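Local coordinates for putative silent information regulator 2,Putative silent information regulator 2 (Leishmania infantum, PDB 5OL0), which probably catalyses the NAD-dependent removal of acetyl groups from lysine side chains of proteins, as a zinc-containing class I sirtuin, at residues Phe76-Leu81 with Phe192-Pro197; Thr105-Phe110 with Gly284-Asn289. One frame throughout, in Å; residues are numbered along the deposited sequence.

Contact 1: Phe76-Leu81 with Phe192-Pro197; sequences FSLTLL and FGENLP
The N-terminal end of helix 78-83 is tied to the irregular segment F192-P197 mainly through backbone groups. The carbonyl of F76 accepts from F192 N at 2.7 Å; the donor sits nearly on the C=O axis, although the hydrogen bond is bent at the hydrogen, 139°. Two residues on, L78 N returns a weak bond of 3.4 Å to F192 O, and the two together bridge S77 with F192 in a single beta bridge. F192 O has a second donor, a water that gives it a hydrogen at 3.0 Å and accepts one from T79 N. S77 is the N-cap residue: its OG takes L80 N at 3.0 Å and is also bonded to D74 O. Of the first three amides of the helix, L78 N thus goes to the facing loop, T79 N to the water and L80 N to S77 OG.

Around these backbone bonds the side chains pack lightly. The F192 ring, its CG anti to the carbonyl carbon (chi1 -67°), presents its edge to the carbonyl of F76, while its CD2 meets F76 CB at 3.9 Å. L78, with CG anti to the backbone N, crosses E194 at about a right angle and lays CD2 over G193 O. E194 OE1 lies 4.1 Å from L78 CD1, but its polar partners are K186, in a salt bridge, and F191 N. G193 adopts a positive phi, at which a side chain would clash with the preceding carbonyl.

G193 and E194 form backbone hydrogen bonds with the bound acetylated peptide. Because F192 is held through its backbone N and O, its ring, like that of F76, can pack on the modified side chain of the peptide.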
# COMPACT_ATOMS: atom_id res chain seq x y z
N PHE A 76 1.57 15.75 -3.52
CA PHE A 76 1.15 15.28 -2.19
C PHE A 76 1.87 15.99 -1.08
O PHE A 76 1.99 15.49 0.03
CB PHE A 76 1.29 13.77 -2.08
CG PHE A 76 0.42 13.02 -3.04
CD1 PHE A 76 -0.91 12.79 -2.77
CD2 PHE A 76 0.93 12.60 -4.26
CE1 PHE A 76 -1.73 12.12 -3.70
CE2 PHE A 76 0.13 11.94 -5.18
CZ PHE A 76 -1.21 11.69 -4.90
N SER A 77 2.23 17.22 -1.32
CA SER A 77 2.84 17.97 -0.27
C SER A 77 1.81 18.93 0.27
O SER A 77 1.06 19.57 -0.45
CB SER A 77 4.12 18.67 -0.73
OG SER A 77 3.82 19.92 -1.22
N LEU A 78 1.77 18.96 1.59
CA LEU A 78 0.90 19.77 2.31
C LEU A 78 1.16 21.26 2.05
O LEU A 78 0.24 22.07 1.93
CB LEU A 78 1.07 19.38 3.78
CG LEU A 78 -0.06 19.86 4.66
CD1 LEU A 78 -1.38 19.28 4.20
CD2 LEU A 78 0.28 19.43 6.08
N THR A 79 2.43 21.62 1.93
CA THR A 79 2.77 23.02 1.63
C THR A 79 2.35 23.48 0.21
O THR A 79 1.76 24.57 0.05
CB THR A 79 4.27 23.35 2.00
OG1 THR A 79 4.54 24.67 1.55
CG2 THR A 79 5.30 22.34 1.39
N LEU A 80 2.55 22.65 -0.81
CA LEU A 80 1.95 22.93 -2.13
C LEU A 80 0.42 22.97 -2.12
O LEU A 80 -0.18 23.77 -2.82
CB LEU A 80 2.40 21.94 -3.16
CG LEU A 80 2.18 22.43 -4.59
CD1 LEU A 80 3.00 23.69 -4.86
CD2 LEU A 80 2.56 21.33 -5.57
N LEU A 81 -0.23 22.11 -1.33
CA LEU A 81 -1.69 22.19 -1.18
C LEU A 81 -2.18 23.53 -0.60
O LEU A 81 -3.13 24.11 -1.11
CB LEU A 81 -2.22 21.05 -0.29
CG LEU A 81 -3.74 20.97 -0.22
CD1 LEU A 81 -4.31 20.53 -1.56
CD2 LEU A 81 -4.13 20.03 0.91
N PHE A 192 2.63 14.37 2.44
CA PHE A 192 3.99 14.64 2.99
C PHE A 192 3.91 15.82 3.98
O PHE A 192 3.33 16.85 3.69
CB PHE A 192 5.03 14.85 1.85
CG PHE A 192 5.27 13.62 1.06
CD1 PHE A 192 6.10 12.62 1.57
CD2 PHE A 192 4.63 13.39 -0.14
CE1 PHE A 192 6.29 11.41 0.89
CE2 PHE A 192 4.81 12.19 -0.84
CZ PHE A 192 5.65 11.20 -0.33
N GLY A 193 4.36 15.60 5.20
CA GLY A 193 4.27 16.62 6.23
C GLY A 193 3.08 16.47 7.16
O GLY A 193 2.93 17.25 8.09
N GLU A 194 2.25 15.46 6.96
CA GLU A 194 1.14 15.20 7.86
C GLU A 194 1.43 14.01 8.75
O GLU A 194 2.26 13.14 8.42
CB GLU A 194 -0.12 14.87 7.06
CG GLU A 194 -1.27 15.81 7.16
CD GLU A 194 -2.47 15.32 6.30
OE1 GLU A 194 -2.42 15.42 5.03
OE2 GLU A 194 -3.47 14.82 6.91
N ASN A 195 0.65 13.90 9.82
CA ASN A 195 0.75 12.75 10.72
C ASN A 195 0.14 11.51 10.09
O ASN A 195 -0.80 11.60 9.39
CB ASN A 195 0.06 13.04 12.05
CG ASN A 195 0.80 14.06 12.86
OD1 ASN A 195 1.95 13.86 13.25
ND2 ASN A 195 0.17 15.19 13.09
N LEU A 196 0.73 10.34 10.31
CA LEU A 196 0.06 9.09 9.87
C LEU A 196 -0.99 8.71 10.92
O LEU A 196 -0.89 9.13 12.08
CB LEU A 196 1.06 7.95 9.75
CG LEU A 196 1.76 7.87 8.40
CD1 LEU A 196 2.81 9.00 8.25
CD2 LEU A 196 2.44 6.48 8.25
N PRO A 197 -1.97 7.88 10.56
CA PRO A 197 -2.92 7.49 11.65
C PRO A 197 -2.31 6.62 12.73
O PRO A 197 -1.32 5.93 12.52
CB PRO A 197 -4.01 6.74 10.88
CG PRO A 197 -3.27 6.15 9.68
CD PRO A 197 -2.19 7.14 9.32
O HOH W 1 4.45 19.50 2.98

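Contact 2: Thr105-Phe110 with Gly284-Asn289; sequences TAVHHF and GDCQEN
This is a buried contact between the N-terminal ends of two helices, 106-116 and 286-296, which come together in the Rossmann-like part of the fold, the second helix following the edge strand 279-282. One side chain, Q287, carries most of it. Its CG is anti to the carbonyl carbon (chi1 -56°) and the chain bends at chi2 (-65°), which carries the amide across to the first turn of helix 106-116, where it crosses T105 and V107 at about a right angle.

Q287 OE1 accepts from V107 N at 2.9 Å, on a lone pair in the amide plane and with a fairly straight N-H (154°). A106 N lies 3.1 Å from the same oxygen, but its angle is too poor for a bond, and A106 CB packs against OE1 at 3.2 Å. The other end of the amide, NE2, stands 2.9 Å from T105 OG1. That hydroxyl caps the helix by accepting a weak bond from V107 N, and is bonded in addition to A44 O. V107 N therefore has two acceptors, the glutamine being the better placed. Helix 286-296 has its own N-cap, D285, whose OD1 takes Q287 N at 3.1 Å from above the carboxylate plane.

The apolar share is small: V107 CG2 touches C286 SG at 4.0 Å and also packs beside the Q287 amide. Behind it, V107 and F110 continue the packing onto V290.

With its carbonyl at the start of a neighbouring helix, Q287 supplies an acceptor to an amide that lies early in the first turn, where the helix dipole would favour it. C286, a probable NAD(+)-binding residue, sits in a first helical turn capped by D285 and tied through the next residue, Q287, to helix 106-116.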
# COMPACT_ATOMS: atom_id res chain seq x y z
N THR A 105 -7.35 -6.56 -7.19
CA THR A 105 -6.50 -7.47 -7.95
C THR A 105 -6.37 -8.83 -7.23
O THR A 105 -6.87 -9.02 -6.12
CB THR A 105 -5.10 -6.90 -8.20
OG1 THR A 105 -4.30 -6.97 -7.01
CG2 THR A 105 -5.12 -5.46 -8.77
N ALA A 106 -5.70 -9.76 -7.90
CA ALA A 106 -5.34 -11.04 -7.32
C ALA A 106 -4.56 -10.88 -6.00
O ALA A 106 -4.86 -11.55 -5.02
CB ALA A 106 -4.54 -11.85 -8.34
N VAL A 107 -3.63 -9.93 -5.93
CA VAL A 107 -2.93 -9.68 -4.65
C VAL A 107 -3.95 -9.34 -3.54
O VAL A 107 -3.87 -9.86 -2.43
CB VAL A 107 -1.93 -8.51 -4.83
CG1 VAL A 107 -1.47 -7.97 -3.48
CG2 VAL A 107 -0.71 -8.94 -5.65
N HIS A 108 -4.85 -8.41 -3.83
CA HIS A 108 -5.82 -7.97 -2.84
C HIS A 108 -6.76 -9.10 -2.30
O HIS A 108 -7.06 -9.23 -1.05
CB HIS A 108 -6.63 -6.77 -3.39
CG HIS A 108 -5.79 -5.58 -3.79
ND1 HIS A 108 -5.33 -4.66 -2.88
CD2 HIS A 108 -5.37 -5.15 -5.00
CE1 HIS A 108 -4.64 -3.73 -3.52
NE2 HIS A 108 -4.66 -4.00 -4.80
N HIS A 109 -7.27 -9.88 -3.24
CA HIS A 109 -8.07 -11.05 -2.91
C HIS A 109 -7.22 -12.06 -2.12
O HIS A 109 -7.73 -12.67 -1.21
CB HIS A 109 -8.62 -11.70 -4.19
CG HIS A 109 -9.69 -10.89 -4.85
ND1 HIS A 109 -10.81 -10.49 -4.18
CD2 HIS A 109 -9.79 -10.40 -6.10
CE1 HIS A 109 -11.57 -9.80 -4.99
NE2 HIS A 109 -11.00 -9.76 -6.17
N PHE A 110 -5.97 -12.25 -2.50
CA PHE A 110 -5.10 -13.15 -1.75
C PHE A 110 -5.00 -12.78 -0.27
O PHE A 110 -5.02 -13.62 0.59
CB PHE A 110 -3.71 -13.23 -2.40
CG PHE A 110 -2.76 -14.17 -1.70
CD1 PHE A 110 -2.97 -15.54 -1.75
CD2 PHE A 110 -1.64 -13.70 -1.02
CE1 PHE A 110 -2.13 -16.42 -1.11
CE2 PHE A 110 -0.75 -14.58 -0.41
CZ PHE A 110 -1.01 -15.96 -0.42
N GLY A 284 9.28 -10.02 -11.49
CA GLY A 284 8.11 -10.36 -12.31
C GLY A 284 6.83 -9.73 -11.76
O GLY A 284 6.84 -8.85 -10.90
N ASP A 285 5.72 -10.17 -12.31
CA ASP A 285 4.42 -9.65 -12.00
C ASP A 285 3.96 -10.26 -10.67
O ASP A 285 3.75 -11.50 -10.55
CB ASP A 285 3.45 -10.05 -13.09
CG ASP A 285 2.09 -9.41 -12.94
OD1 ASP A 285 1.80 -8.61 -12.02
OD2 ASP A 285 1.27 -9.77 -13.79
N CYS A 286 3.76 -9.39 -9.70
CA CYS A 286 3.33 -9.79 -8.36
C CYS A 286 1.95 -10.50 -8.43
O CYS A 286 1.70 -11.42 -7.63
CB CYS A 286 3.34 -8.59 -7.43
SG CYS A 286 2.16 -7.27 -7.87
N GLN A 287 1.13 -10.18 -9.44
CA GLN A 287 -0.15 -10.82 -9.57
C GLN A 287 0.07 -12.31 -9.90
O GLN A 287 -0.58 -13.18 -9.29
CB GLN A 287 -1.04 -10.12 -10.62
CG GLN A 287 -1.25 -8.66 -10.37
CD GLN A 287 -2.01 -8.34 -9.12
OE1 GLN A 287 -2.79 -9.16 -8.59
NE2 GLN A 287 -1.90 -7.11 -8.69
N GLU A 288 0.98 -12.61 -10.83
CA GLU A 288 1.32 -13.99 -11.16
C GLU A 288 1.97 -14.71 -9.99
O GLU A 288 1.69 -15.83 -9.75
CB GLU A 288 2.32 -14.09 -12.31
CG GLU A 288 1.77 -13.89 -13.71
CD GLU A 288 2.89 -13.84 -14.75
OE1 GLU A 288 3.83 -14.68 -14.64
OE2 GLU A 288 2.83 -12.97 -15.67
N ASN A 289 2.87 -14.07 -9.29
CA ASN A 289 3.54 -14.70 -8.17
C ASN A 289 2.58 -15.06 -7.06
O ASN A 289 2.72 -16.13 -6.47
CB ASN A 289 4.67 -13.85 -7.63
CG ASN A 289 5.85 -13.79 -8.61
OD1 ASN A 289 6.14 -14.76 -9.26
ND2 ASN A 289 6.51 -12.65 -8.69

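In the fold
Contact 1 is a surface contact and contact 2 a buried one; their centres lie 30 Å apart, on opposite sides of the chain's centre, and nothing of one touches the other. They share no helix or strand: contact 1 joins the capped start of helix 78-83 to the loop before helix 198-207, contact 2 the capped starts of helices 106-116 and 286-296. Contact 1, which adjoins the bound peptide, relies on backbone pairing and a water, whereas in contact 2 a buried side-chain amide does the bridging without the backbones pairing. Their segments alternate along the chain. Contact 1 also lies near I128, a probable NAD(+)-binding residue, while contact 2 contains another, C286.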